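Local structure of Lys-gingipain W83 (Porphyromonas gingivalis, 4ITC) at residues Trp16-Ala21 / Asn62-Pro67; Ala94-Ser99 / Ala150-Gln155; Leu77-Cys82 / Ile162-Val167; Ser7-Ile12 / Tyr39-Cys44. The protein cleaves proteins at lysyl bonds as a secreted cysteine protease, and this chain is its calcium-binding K1 adhesin domain, of a kind that is haemolytic in vitro when isolated. All blocks are in the same frame, centred on the assembly; numbering follows the deposited sequence.

How the interactions relate
Interactions 1 and 2, with centres about 9 Å apart, are two pairings of one sheet of the beta sandwich, joined through the pairing of strands 62-65 and 148-153, where Leu64 O lies 2.8 Å from Phe151 N. Interaction 3 lies in the facing sheet and packs its apolar side against interaction 2, with Val95 CG2 3.6 Å from Phe79 CZ. Interactions 3 and 4, centres about 10 Å apart, share one calcium ion and are further tied by Glu166 OE2 and Ser7 OG at 2.7 Å. The second calcium belongs to interaction 1. A guanidine bridges interactions 1 and 4, whereas 2 and 4 do not touch, their centres lying about 20 Å apart.

Interaction 1: residues Trp16-Ala21 / Asn62-Pro67; sequences WKTIDA and NYLITP. With CA (calcium ion), chain B; GAI (guanidine), chain G.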
loop_
_atom_site.group_PDB
_atom_site.type_symbol
_atom_site.label_atom_id
_atom_site.label_comp_id
_atom_site.label_asym_id
_atom_site.label_seq_id
_atom_site.Cartn_x
_atom_site.Cartn_y
_atom_site.Cartn_z
ATOM N N TRP A 16 -10.188 7.077 5.898
ATOM C CA TRP A 16 -8.791 6.626 5.902
ATOM C C TRP A 16 -7.938 7.850 6.146
ATOM O O TRP A 16 -8.316 8.951 5.795
ATOM C CB TRP A 16 -8.414 5.948 4.587
ATOM C CG TRP A 16 -9.035 4.597 4.385
ATOM C CD1 TRP A 16 -10.383 4.309 4.284
ATOM C CD2 TRP A 16 -8.352 3.371 4.191
ATOM N NE1 TRP A 16 -10.562 2.976 4.082
ATOM C CE2 TRP A 16 -9.323 2.371 4.018
ATOM C CE3 TRP A 16 -7.008 3.008 4.184
ATOM C CZ2 TRP A 16 -8.988 1.030 3.820
ATOM C CZ3 TRP A 16 -6.691 1.650 3.977
ATOM C CH2 TRP A 16 -7.662 0.704 3.799
ATOM N N LYS A 17 -6.784 7.675 6.765
ATOM C CA LYS A 17 -5.868 8.773 6.999
ATOM C C LYS A 17 -4.636 8.612 6.135
ATOM O O LYS A 17 -4.160 7.484 5.929
ATOM C CB LYS A 17 -5.457 8.806 8.475
ATOM C CG LYS A 17 -4.422 9.858 8.827
ATOM C CD LYS A 17 -4.283 9.923 10.332
ATOM C CE LYS A 17 -3.230 10.909 10.746
ATOM N NZ LYS A 17 -3.059 10.941 12.218
ATOM N N THR A 18 -4.141 9.704 5.588
ATOM C CA THR A 18 -2.878 9.684 4.856
ATOM C C THR A 18 -1.896 10.574 5.568
ATOM O O THR A 18 -2.261 11.638 6.109
ATOM C CB THR A 18 -3.010 10.084 3.372
ATOM O OG1 THR A 18 -3.705 11.342 3.260
ATOM C CG2 THR A 18 -3.710 8.999 2.581
ATOM N N ILE A 19 -0.650 10.131 5.622
ATOM C CA ILE A 19 0.436 10.925 6.181
ATOM C C ILE A 19 1.577 10.990 5.180
ATOM O O ILE A 19 2.173 9.995 4.827
ATOM C CB ILE A 19 0.988 10.417 7.516
ATOM C CG1 ILE A 19 -0.147 10.104 8.510
ATOM C CG2 ILE A 19 1.976 11.428 8.063
ATOM C CD1 ILE A 19 0.343 9.427 9.765
ATOM N N ASP A 20 1.889 12.211 4.765
ATOM C CA ASP A 20 3.048 12.488 3.939
ATOM C C ASP A 20 4.168 12.841 4.874
ATOM O O ASP A 20 4.453 14.047 5.136
ATOM C CB ASP A 20 2.730 13.660 3.005
ATOM C CG ASP A 20 3.923 14.185 2.259
ATOM O OD1 ASP A 20 4.916 13.480 2.055
ATOM O OD2 ASP A 20 3.852 15.396 1.848
ATOM N N ALA A 21 4.834 11.834 5.434
ATOM C CA ALA A 21 5.730 12.096 6.550
ATOM C C ALA A 21 7.011 12.800 6.137
ATOM O O ALA A 21 7.588 13.566 6.921
ATOM C CB ALA A 21 6.020 10.834 7.316
ATOM N N ASN A 62 5.506 7.616 3.131
ATOM C CA ASN A 62 4.052 7.895 2.982
ATOM C C ASN A 62 3.242 6.798 3.639
ATOM O O ASN A 62 3.478 5.591 3.345
ATOM C CB ASN A 62 3.633 7.969 1.531
ATOM C CG ASN A 62 4.429 8.972 0.669
ATOM O OD1 ASN A 62 4.971 10.011 1.159
ATOM N ND2 ASN A 62 4.431 8.714 -0.656
ATOM N N TYR A 63 2.255 7.181 4.425
ATOM C CA TYR A 63 1.406 6.259 5.165
ATOM C C TYR A 63 -0.005 6.347 4.661
ATOM O O TYR A 63 -0.520 7.431 4.399
ATOM C CB TYR A 63 1.356 6.571 6.640
ATOM C CG TYR A 63 2.661 6.421 7.431
ATOM C CD1 TYR A 63 3.694 7.310 7.314
ATOM C CD2 TYR A 63 2.793 5.403 8.347
ATOM C CE1 TYR A 63 4.841 7.169 8.060
ATOM C CE2 TYR A 63 3.934 5.261 9.101
ATOM C CZ TYR A 63 4.951 6.178 8.955
ATOM O OH TYR A 63 6.081 6.067 9.720
ATOM N N LEU A 64 -0.644 5.188 4.530
ATOM C CA LEU A 64 -2.083 5.062 4.257
ATOM C C LEU A 64 -2.624 4.212 5.402
ATOM O O LEU A 64 -2.178 3.068 5.599
ATOM C CB LEU A 64 -2.306 4.377 2.923
ATOM C CG LEU A 64 -3.750 4.053 2.576
ATOM C CD1 LEU A 64 -4.620 5.286 2.414
ATOM C CD2 LEU A 64 -3.793 3.184 1.332
ATOM N N ILE A 65 -3.594 4.762 6.133
ATOM C CA ILE A 65 -4.020 4.186 7.390
ATOM C C ILE A 65 -5.523 3.944 7.379
ATOM O O ILE A 65 -6.287 4.818 6.970
ATOM C CB ILE A 65 -3.643 5.145 8.549
ATOM C CG1 ILE A 65 -2.104 5.317 8.631
ATOM C CG2 ILE A 65 -4.169 4.658 9.902
ATOM C CD1 ILE A 65 -1.669 6.607 9.269
ATOM N N THR A 66 -5.914 2.755 7.814
ATOM C CA THR A 66 -7.327 2.389 7.938
ATOM C C THR A 66 -8.115 3.268 8.888
ATOM O O THR A 66 -7.574 3.934 9.755
ATOM C CB THR A 66 -7.496 0.933 8.388
ATOM O OG1 THR A 66 -7.033 0.829 9.734
ATOM C CG2 THR A 66 -6.790 -0.074 7.450
ATOM N N PRO A 67 -9.445 3.255 8.713
ATOM C CA PRO A 67 -10.278 3.692 9.818
ATOM C C PRO A 67 -10.042 2.832 11.060
ATOM O O PRO A 67 -9.422 1.757 10.984
ATOM C CB PRO A 67 -11.706 3.462 9.259
ATOM C CG PRO A 67 -11.600 3.341 7.814
ATOM C CD PRO A 67 -10.239 2.762 7.576
HETATM CA CA CA B . 5.857 12.120 0.470
HETATM C C GAI G . -7.462 10.641 2.515
HETATM N N1 GAI G . -6.718 10.663 3.535
HETATM N N2 GAI G . -8.699 10.148 2.561
HETATM N N3 GAI G . -7.001 11.133 1.363
HETATM O O HOH W 1 7.114 11.170 -1.384
#
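Lys17 to Asp20 pair antiparallel with Ile65 to Asn62 at one margin of the five-stranded sheet of the adhesin beta sandwich. Four backbone hydrogen bonds link Lys17 with Ile65 and Ile19 with Tyr63; Thr18-Leu64 and Asp20-Asn62 are the non-hydrogen-bonded pairs. Asp20 and Asn62 point the same way and grip a calcium ion, through Asp20 OD1 at 2.3 Å and Asn62 OD1 at 2.4 Å, with carboxylate and amide planes 74° apart. A water, Asp22, Asp24 and His26 O also bind it, while Gly25 N holds Asp20 OD2 and Ser47 OG holds Asn62 ND2. On the other face Ile19 CD1 and Ile65 CD1 meet tightly at 3.5 Å. Two CH-pi contacts cover one face of the Trp16 indole: Pro67 CD stands 3.5 Å from the centroid of its five-membered ring, and Thr66 CA 4.0 Å from that of its six-membered ring. Guanidine N1 donates to Thr18 OG1 at 3.1 Å and to Trp16 O at 3.3 Å. Strand 17-20 is outermost within this chain; strand 62-65 is flanked on its other side by strand 148-153, and Trp16 and Pro67 reach strand 3-6 of the facing sheet.

Interaction 2: residues Ala94-Ser99 / Ala150-Gln155; sequences AVYASS and AFRHFQ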
loop_
_atom_site.group_PDB
_atom_site.type_symbol
_atom_site.label_atom_id
_atom_site.label_comp_id
_atom_site.label_asym_id
_atom_site.label_seq_id
_atom_site.Cartn_x
_atom_site.Cartn_y
_atom_site.Cartn_z
ATOM N N ALA A 94 6.137 -1.461 4.165
ATOM C CA ALA A 94 5.850 -2.265 5.362
ATOM C C ALA A 94 4.398 -2.058 5.748
ATOM O O ALA A 94 3.806 -1.044 5.386
ATOM C CB ALA A 94 6.795 -1.934 6.514
ATOM N N VAL A 95 3.830 -3.028 6.468
ATOM C CA VAL A 95 2.524 -2.950 7.049
ATOM C C VAL A 95 2.665 -3.031 8.551
ATOM O O VAL A 95 3.407 -3.910 9.067
ATOM C CB VAL A 95 1.636 -4.126 6.563
ATOM C CG1 VAL A 95 0.280 -4.137 7.209
ATOM C CG2 VAL A 95 1.540 -4.139 5.052
ATOM N N TYR A 96 1.989 -2.133 9.279
ATOM C CA TYR A 96 2.087 -2.026 10.737
ATOM C C TYR A 96 0.718 -2.081 11.356
ATOM O O TYR A 96 -0.253 -1.678 10.707
ATOM C CB TYR A 96 2.668 -0.641 11.171
ATOM C CG TYR A 96 4.047 -0.332 10.635
ATOM C CD1 TYR A 96 4.228 0.183 9.357
ATOM C CD2 TYR A 96 5.178 -0.556 11.423
ATOM C CE1 TYR A 96 5.501 0.469 8.880
ATOM C CE2 TYR A 96 6.439 -0.275 10.951
ATOM C CZ TYR A 96 6.609 0.254 9.692
ATOM O OH TYR A 96 7.880 0.552 9.212
ATOM N N ALA A 97 0.668 -2.506 12.615
ATOM C CA ALA A 97 -0.518 -2.403 13.454
ATOM C C ALA A 97 -0.221 -1.453 14.596
ATOM O O ALA A 97 0.870 -1.471 15.164
ATOM C CB ALA A 97 -0.967 -3.765 13.993
ATOM N N SER A 98 -1.179 -0.609 14.917
ATOM C CA SER A 98 -1.154 0.137 16.155
ATOM C C SER A 98 -2.339 -0.240 17.030
ATOM O O SER A 98 -3.446 -0.383 16.534
ATOM C CB SER A 98 -1.215 1.621 15.860
ATOM O OG SER A 98 -1.500 2.366 17.028
ATOM N N SER A 99 -2.069 -0.352 18.334
ATOM C CA SER A 99 -3.086 -0.545 19.350
ATOM C C SER A 99 -3.574 0.756 19.976
ATOM O O SER A 99 -4.589 0.745 20.711
ATOM C CB SER A 99 -2.551 -1.451 20.477
ATOM O OG SER A 99 -1.444 -0.877 21.138
ATOM N N ALA A 150 -1.499 0.413 9.102
ATOM C CA ALA A 150 -0.830 1.348 8.205
ATOM C C ALA A 150 -0.052 0.627 7.159
ATOM O O ALA A 150 0.639 -0.347 7.425
ATOM C CB ALA A 150 0.108 2.268 8.978
ATOM N N PHE A 151 -0.151 1.143 5.941
ATOM C CA PHE A 151 0.702 0.769 4.803
ATOM C C PHE A 151 1.688 1.896 4.565
ATOM O O PHE A 151 1.266 3.047 4.332
ATOM C CB PHE A 151 -0.162 0.580 3.551
ATOM C CG PHE A 151 -1.236 -0.493 3.698
ATOM C CD1 PHE A 151 -2.474 -0.184 4.210
ATOM C CD2 PHE A 151 -0.950 -1.809 3.391
ATOM C CE1 PHE A 151 -3.451 -1.149 4.381
ATOM C CE2 PHE A 151 -1.940 -2.776 3.530
ATOM C CZ PHE A 151 -3.165 -2.461 4.028
ATOM N N ARG A 152 2.981 1.598 4.644
ATOM C CA ARG A 152 4.005 2.611 4.610
ATOM C C ARG A 152 4.926 2.366 3.437
ATOM O O ARG A 152 5.534 1.303 3.319
ATOM C CB ARG A 152 4.839 2.559 5.882
ATOM C CG ARG A 152 5.839 3.686 6.066
ATOM C CD ARG A 152 6.703 3.427 7.302
ATOM N NE ARG A 152 7.691 4.482 7.456
ATOM C CZ ARG A 152 8.705 4.436 8.278
ATOM N NH1 ARG A 152 8.929 3.357 9.014
ATOM N NH2 ARG A 152 9.516 5.485 8.341
ATOM N N HIS A 153 5.031 3.350 2.550
ATOM C CA HIS A 153 5.998 3.339 1.425
ATOM C C HIS A 153 7.177 4.172 1.821
ATOM O O HIS A 153 7.029 5.360 2.016
ATOM C CB HIS A 153 5.334 3.909 0.183
ATOM C CG HIS A 153 6.183 3.862 -1.038
ATOM N ND1 HIS A 153 5.988 4.712 -2.111
ATOM C CD2 HIS A 153 7.128 2.985 -1.422
ATOM C CE1 HIS A 153 6.821 4.387 -3.081
ATOM N NE2 HIS A 153 7.533 3.345 -2.681
ATOM N N PHE A 154 8.335 3.533 1.990
ATOM C CA PHE A 154 9.491 4.206 2.605
ATOM C C PHE A 154 10.743 3.463 2.221
ATOM O O PHE A 154 10.659 2.382 1.656
ATOM C CB PHE A 154 9.365 4.336 4.158
ATOM C CG PHE A 154 9.582 3.039 4.912
ATOM C CD1 PHE A 154 8.755 1.939 4.715
ATOM C CD2 PHE A 154 10.614 2.921 5.806
ATOM C CE1 PHE A 154 8.961 0.765 5.385
ATOM C CE2 PHE A 154 10.819 1.733 6.498
ATOM C CZ PHE A 154 10.012 0.650 6.257
ATOM N N GLN A 155 11.906 4.041 2.533
ATOM C CA GLN A 155 13.212 3.421 2.146
ATOM C C GLN A 155 13.178 2.979 0.686
ATOM O O GLN A 155 13.607 1.860 0.323
ATOM C CB GLN A 155 13.603 2.273 3.078
ATOM C CG GLN A 155 14.045 2.814 4.421
ATOM C CD GLN A 155 14.285 1.746 5.473
ATOM O OE1 GLN A 155 14.364 0.555 5.178
ATOM N NE2 GLN A 155 14.407 2.181 6.702
#
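Arg152 crosses Tyr96 on one face of an antiparallel strand pair, 92-98 with 148-153, inside the five-stranded sheet of the sandwich. Its CB starts 3.7 Å from Tyr96 CE1. With CG anti to the backbone N (chi1 -172°) and the chain extended as far as NE, CD runs past the phenol and also meets Tyr96 CE1, at 3.6 Å. NE forms a salt bridge with Asp61 OD1. NH1 then donates to Tyr96 OH at 3.0 Å, an N-H...O angle of 152°, with the hydroxyl lying in the guanidinium plane. One face of that guanidinium is covered by the Phe154 ring, whose CD2 sits 3.5 Å above its centre. Backbone hydrogen bonds join Ala94 with Arg152 and Tyr96 with Ala150. On the opposite face of the strands, Val95 CG2 packs on Phe151 CD2 in the core between the sheets, where Phe151 meets the Phe79 ring edge-to-face. Phe154 turns its edge to Ala94, CE1 touching Ala94 CB at 3.6 Å.

Interaction 3: residues Leu77-Cys82 / Ile162-Val167; sequences LTFWVC and IDLDEV. With CA (calcium ion), chain C.
Trp80 and Asp165 form a hydrogen-bonded antiparallel pair, as do Cys82 and Asp163, where strands 75-83 and 161-171 run side by side in the larger sheet of the beta sandwich. The four backbone bonds are regular, from 2.9 Å for Trp80 N to Asp165 O up to 3.0 Å for Cys82 N to Asp163 O. Past Asp165 the register slips by one residue at a beta bulge: Phe79 faces both Glu166 and Val167, and Glu166 has a left-handed backbone. Weak C-H...O contacts bridge the bulge, with Phe79 CA pointing its hydrogen almost straight (178°) at Glu166 O.

The metal contacts lie at this bulge, where two consecutive carboxylates reach one calcium ion, consistent with the break in the alternation of the strand. Asp165 chelates it with OD1 at 2.4 Å and OD2 at 2.5 Å; Glu166, its chain bent at chi2 (-57°), adds OE1 at 2.4 Å. Ser7 O, Glu9, Ser41 and Gly43 O complete the site, and Tyr39 N holds Asp165 OD2.

Apolar contacts occupy the face turned to the other sheet: Leu77 CD1 touches Val167 CG1, and Val81 CG2 meets Ile162 CG1. On the calcium side Trp80 lays CD1 against Glu166 CB, its ring also stacked with that of Tyr39. One water accounts for the polar link at the bulge, donating to Glu166 O at 2.8 Å and lying 2.7 Å from Thr78 OG1.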
loop_
_atom_site.group_PDB
_atom_site.type_symbol
_atom_site.label_atom_id
_atom_site.label_comp_id
_atom_site.label_asym_id
_atom_site.label_seq_id
_atom_site.Cartn_x
_atom_site.Cartn_y
_atom_site.Cartn_z
ATOM N N LEU A 77 -5.677 -9.849 7.705
ATOM C CA LEU A 77 -5.613 -8.832 6.651
ATOM C C LEU A 77 -5.127 -9.488 5.369
ATOM O O LEU A 77 -4.108 -10.211 5.358
ATOM C CB LEU A 77 -4.628 -7.722 7.046
ATOM C CG LEU A 77 -4.096 -6.783 5.949
ATOM C CD1 LEU A 77 -5.203 -5.901 5.371
ATOM C CD2 LEU A 77 -2.942 -5.894 6.475
ATOM N N THR A 78 -5.819 -9.195 4.266
ATOM C CA THR A 78 -5.319 -9.527 2.947
ATOM C C THR A 78 -5.368 -8.291 2.072
ATOM O O THR A 78 -6.197 -7.457 2.236
ATOM C CB THR A 78 -6.103 -10.668 2.280
ATOM O OG1 THR A 78 -7.459 -10.289 2.084
ATOM C CG2 THR A 78 -6.050 -11.927 3.187
ATOM N N PHE A 79 -4.421 -8.220 1.137
ATOM C CA PHE A 79 -4.394 -7.117 0.172
ATOM C C PHE A 79 -3.551 -7.562 -0.982
ATOM O O PHE A 79 -2.860 -8.581 -0.913
ATOM C CB PHE A 79 -3.829 -5.815 0.793
ATOM C CG PHE A 79 -2.438 -5.925 1.310
ATOM C CD1 PHE A 79 -2.209 -6.387 2.581
ATOM C CD2 PHE A 79 -1.353 -5.531 0.554
ATOM C CE1 PHE A 79 -0.931 -6.490 3.092
ATOM C CE2 PHE A 79 -0.067 -5.619 1.060
ATOM C CZ PHE A 79 0.138 -6.107 2.334
ATOM N N TRP A 80 -3.614 -6.786 -2.057
ATOM C CA TRP A 80 -2.861 -7.030 -3.297
ATOM C C TRP A 80 -1.890 -5.868 -3.508
ATOM O O TRP A 80 -2.240 -4.703 -3.256
ATOM C CB TRP A 80 -3.832 -7.133 -4.479
ATOM C CG TRP A 80 -4.695 -8.352 -4.403
ATOM C CD1 TRP A 80 -5.845 -8.476 -3.694
ATOM C CD2 TRP A 80 -4.480 -9.612 -5.059
ATOM N NE1 TRP A 80 -6.369 -9.727 -3.856
ATOM C CE2 TRP A 80 -5.543 -10.452 -4.674
ATOM C CE3 TRP A 80 -3.472 -10.127 -5.880
ATOM C CZ2 TRP A 80 -5.660 -11.749 -5.124
ATOM C CZ3 TRP A 80 -3.592 -11.447 -6.341
ATOM C CH2 TRP A 80 -4.668 -12.221 -5.980
ATOM N N VAL A 81 -0.693 -6.189 -3.981
ATOM C CA VAL A 81 0.346 -5.221 -4.247
ATOM C C VAL A 81 1.041 -5.536 -5.569
ATOM O O VAL A 81 1.159 -6.689 -5.976
ATOM C CB VAL A 81 1.362 -5.202 -3.085
ATOM C CG1 VAL A 81 2.065 -6.530 -2.904
ATOM C CG2 VAL A 81 2.335 -4.056 -3.190
ATOM N N CYS A 82 1.513 -4.495 -6.230
ATOM C CA CYS A 82 2.380 -4.663 -7.368
ATOM C C CYS A 82 3.242 -3.458 -7.524
ATOM O O CYS A 82 3.017 -2.422 -6.875
ATOM C CB CYS A 82 1.614 -4.910 -8.655
ATOM S SG CYS A 82 0.791 -3.465 -9.358
ATOM N N ILE A 162 4.496 2.016 -6.319
ATOM C CA ILE A 162 3.881 0.866 -5.722
ATOM C C ILE A 162 2.364 1.064 -5.765
ATOM O O ILE A 162 1.853 2.137 -5.412
ATOM C CB ILE A 162 4.388 0.598 -4.268
ATOM C CG1 ILE A 162 3.770 -0.695 -3.711
ATOM C CG2 ILE A 162 4.209 1.779 -3.337
ATOM C CD1 ILE A 162 4.410 -1.102 -2.400
ATOM N N ASP A 163 1.653 0.022 -6.163
ATOM C CA ASP A 163 0.209 0.035 -6.218
ATOM C C ASP A 163 -0.329 -0.967 -5.171
ATOM O O ASP A 163 0.214 -2.049 -5.009
ATOM C CB ASP A 163 -0.290 -0.427 -7.567
ATOM C CG ASP A 163 0.217 0.355 -8.771
ATOM O OD1 ASP A 163 0.826 1.450 -8.688
ATOM O OD2 ASP A 163 -0.048 -0.203 -9.902
ATOM N N LEU A 164 -1.473 -0.632 -4.592
ATOM C CA LEU A 164 -2.099 -1.374 -3.514
ATOM C C LEU A 164 -3.596 -1.420 -3.792
ATOM O O LEU A 164 -4.189 -0.408 -4.205
ATOM C CB LEU A 164 -1.826 -0.673 -2.164
ATOM C CG LEU A 164 -2.623 -1.137 -0.951
ATOM C CD1 LEU A 164 -2.059 -2.460 -0.495
ATOM C CD2 LEU A 164 -2.513 -0.132 0.201
ATOM N N ASP A 165 -4.214 -2.597 -3.582
ATOM C CA ASP A 165 -5.653 -2.746 -3.866
ATOM C C ASP A 165 -6.295 -3.804 -3.000
ATOM O O ASP A 165 -5.617 -4.670 -2.412
ATOM C CB ASP A 165 -5.876 -3.052 -5.355
ATOM C CG ASP A 165 -7.256 -2.650 -5.861
ATOM O OD1 ASP A 165 -8.014 -1.957 -5.154
ATOM O OD2 ASP A 165 -7.571 -3.003 -7.024
ATOM N N GLU A 166 -7.628 -3.694 -2.908
ATOM C CA GLU A 166 -8.513 -4.764 -2.429
ATOM C C GLU A 166 -8.105 -5.215 -1.025
ATOM O O GLU A 166 -7.711 -6.355 -0.810
ATOM C CB GLU A 166 -8.501 -5.899 -3.423
ATOM C CG GLU A 166 -9.019 -5.473 -4.810
ATOM C CD GLU A 166 -10.409 -4.883 -4.835
ATOM O OE1 GLU A 166 -10.592 -3.968 -5.682
ATOM O OE2 GLU A 166 -11.279 -5.290 -3.996
ATOM N N VAL A 167 -8.213 -4.290 -0.104
ATOM C CA VAL A 167 -7.849 -4.518 1.295
ATOM C C VAL A 167 -9.032 -5.103 2.013
ATOM O O VAL A 167 -10.107 -4.550 1.988
ATOM C CB VAL A 167 -7.470 -3.213 1.986
ATOM C CG1 VAL A 167 -7.274 -3.425 3.493
ATOM C CG2 VAL A 167 -6.214 -2.638 1.333
HETATM CA CA CA C . -9.817 -1.989 -6.786
HETATM O O HOH W 2 -7.617 -9.159 -0.380
#

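Interaction 4: residues Ser7-Ile12 / Tyr39-Cys44; sequences SFENGI and YNSNGC. With CA (calcium ion), chain C; GAI (guanidine), chain G.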
loop_
_atom_site.group_PDB
_atom_site.type_symbol
_atom_site.label_atom_id
_atom_site.label_comp_id
_atom_site.label_asym_id
_atom_site.label_seq_id
_atom_site.Cartn_x
_atom_site.Cartn_y
_atom_site.Cartn_z
ATOM N N SER A 7 -12.191 -1.515 -1.850
ATOM C CA SER A 7 -11.763 -1.760 -3.204
ATOM C C SER A 7 -11.171 -0.566 -3.916
ATOM O O SER A 7 -10.639 -0.671 -5.026
ATOM C CB SER A 7 -12.945 -2.312 -4.022
ATOM O OG SER A 7 -13.320 -3.606 -3.572
ATOM N N PHE A 8 -11.246 0.608 -3.298
ATOM C CA PHE A 8 -10.717 1.831 -3.881
ATOM C C PHE A 8 -11.242 2.168 -5.287
ATOM O O PHE A 8 -10.513 2.730 -6.108
ATOM C CB PHE A 8 -9.172 1.807 -3.875
ATOM C CG PHE A 8 -8.589 1.677 -2.511
ATOM C CD1 PHE A 8 -8.681 2.714 -1.600
ATOM C CD2 PHE A 8 -7.919 0.519 -2.144
ATOM C CE1 PHE A 8 -8.152 2.611 -0.301
ATOM C CE2 PHE A 8 -7.406 0.419 -0.868
ATOM C CZ PHE A 8 -7.529 1.434 0.052
ATOM N N GLU A 9 -12.493 1.859 -5.547
ATOM C CA GLU A 9 -13.056 2.104 -6.865
ATOM C C GLU A 9 -13.413 3.564 -7.037
ATOM O O GLU A 9 -13.547 4.055 -8.172
ATOM C CB GLU A 9 -14.260 1.183 -7.139
ATOM C CG GLU A 9 -13.876 -0.292 -7.146
ATOM C CD GLU A 9 -12.743 -0.591 -8.096
ATOM O OE1 GLU A 9 -12.834 -0.197 -9.281
ATOM O OE2 GLU A 9 -11.751 -1.260 -7.700
ATOM N N ASN A 10 -13.587 4.274 -5.927
ATOM C CA ASN A 10 -13.866 5.708 -5.943
ATOM C C ASN A 10 -12.941 6.491 -5.033
ATOM O O ASN A 10 -13.348 7.357 -4.268
ATOM C CB ASN A 10 -15.346 5.935 -5.619
ATOM C CG ASN A 10 -16.229 5.457 -6.747
ATOM O OD1 ASN A 10 -16.851 4.399 -6.676
ATOM N ND2 ASN A 10 -16.213 6.200 -7.802
ATOM N N GLY A 11 -11.656 6.161 -5.097
ATOM C CA GLY A 11 -10.666 6.920 -4.388
ATOM C C GLY A 11 -10.498 6.453 -2.946
ATOM O O GLY A 11 -10.939 5.390 -2.548
ATOM N N ILE A 12 -9.815 7.297 -2.188
ATOM C CA ILE A 12 -9.529 7.025 -0.788
ATOM C C ILE A 12 -10.603 7.708 0.070
ATOM O O ILE A 12 -10.698 8.936 0.100
ATOM C CB ILE A 12 -8.153 7.565 -0.400
ATOM C CG1 ILE A 12 -7.069 6.965 -1.318
ATOM C CG2 ILE A 12 -7.873 7.234 1.074
ATOM C CD1 ILE A 12 -5.711 7.585 -1.136
ATOM N N TYR A 39 -6.437 -4.287 -9.199
ATOM C CA TYR A 39 -6.447 -5.743 -9.294
ATOM C C TYR A 39 -7.871 -6.184 -9.615
ATOM O O TYR A 39 -8.785 -5.961 -8.851
ATOM C CB TYR A 39 -5.946 -6.393 -8.009
ATOM C CG TYR A 39 -6.120 -7.881 -8.109
ATOM C CD1 TYR A 39 -5.332 -8.621 -8.967
ATOM C CD2 TYR A 39 -7.126 -8.503 -7.427
ATOM C CE1 TYR A 39 -5.561 -9.974 -9.152
ATOM C CE2 TYR A 39 -7.342 -9.863 -7.577
ATOM C CZ TYR A 39 -6.538 -10.571 -8.436
ATOM O OH TYR A 39 -6.767 -11.921 -8.573
ATOM N N ASN A 40 -8.034 -6.791 -10.785
ATOM C CA ASN A 40 -9.339 -7.281 -11.231
ATOM C C ASN A 40 -10.432 -6.251 -11.027
ATOM O O ASN A 40 -11.555 -6.572 -10.639
ATOM C CB ASN A 40 -9.656 -8.622 -10.538
ATOM C CG ASN A 40 -10.900 -9.320 -11.094
ATOM O OD1 ASN A 40 -11.611 -10.056 -10.363
ATOM N ND2 ASN A 40 -11.177 -9.097 -12.357
ATOM N N SER A 41 -10.086 -4.994 -11.276
ATOM C CA SER A 41 -10.926 -3.850 -10.969
ATOM C C SER A 41 -10.305 -2.578 -11.532
ATOM O O SER A 41 -9.151 -2.562 -11.855
ATOM C CB SER A 41 -11.163 -3.729 -9.475
ATOM O OG SER A 41 -9.973 -3.405 -8.770
ATOM N N ASN A 42 -11.102 -1.506 -11.526
ATOM C CA ASN A 42 -10.810 -0.232 -12.175
ATOM C C ASN A 42 -9.932 0.747 -11.363
ATOM O O ASN A 42 -9.254 1.628 -11.905
ATOM C CB ASN A 42 -12.169 0.445 -12.419
ATOM C CG ASN A 42 -12.102 1.580 -13.428
ATOM O OD1 ASN A 42 -11.770 1.355 -14.594
ATOM N ND2 ASN A 42 -12.465 2.789 -13.002
ATOM N N GLY A 43 -10.028 0.634 -10.056
ATOM C CA GLY A 43 -9.411 1.574 -9.123
ATOM C C GLY A 43 -8.492 0.932 -8.108
ATOM O O GLY A 43 -8.653 -0.224 -7.733
ATOM N N CYS A 44 -7.477 1.688 -7.720
ATOM C CA CYS A 44 -6.541 1.257 -6.669
ATOM C C CYS A 44 -5.922 2.485 -6.048
ATOM O O CYS A 44 -6.396 3.595 -6.288
ATOM C CB CYS A 44 -5.480 0.350 -7.226
ATOM S SG CYS A 44 -4.324 1.084 -8.389
HETATM CA CA CA C . -9.817 -1.989 -6.786
HETATM C C GAI G . -7.462 10.641 2.515
HETATM N N1 GAI G . -6.718 10.663 3.535
HETATM N N2 GAI G . -8.699 10.148 2.561
HETATM N N3 GAI G . -7.001 11.133 1.363
HETATM O O HOH W 3 -8.994 4.849 -6.610
HETATM O O HOH W 4 -13.386 2.531 -10.398
#
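The backbones of Phe8-Glu9 and Gly43-Cys44 close in without strand pairing, with Glu9 CA 4.3 Å from Gly43 CA and a C-H...O contact from Gly43 CA to Phe8 O. Gly43 has no side chain, and its CA can therefore come this close to Phe8 O and Glu9 CA. Between the loop after strand 3-6 and the start of strand 43-48 lies a calcium site of the adhesin beta sandwich. Ser7 O and Gly43 O supply backbone ligands, the latter at 2.3 Å. Glu9 folds back at chi2 (-54°) and divides its carboxylate: OE2 binds calcium at 2.3 Å, while OE1 accepts weak hydrogen bonds from Asn42 N and Gly43 N, the second 3.0 Å long. Ser41 OG is both a ligand, at 2.4 Å, and a donor to Tyr39 O, which it approaches from above the carbonyl plane; its proton is thus turned from the metal. Asp165 and Glu166 from strand 161-171 complete the coordination. A water also ties the two segments together: it donates to Glu9 O and Glu9 OE1 and accepts from Asn42 ND2 at 2.8 Å.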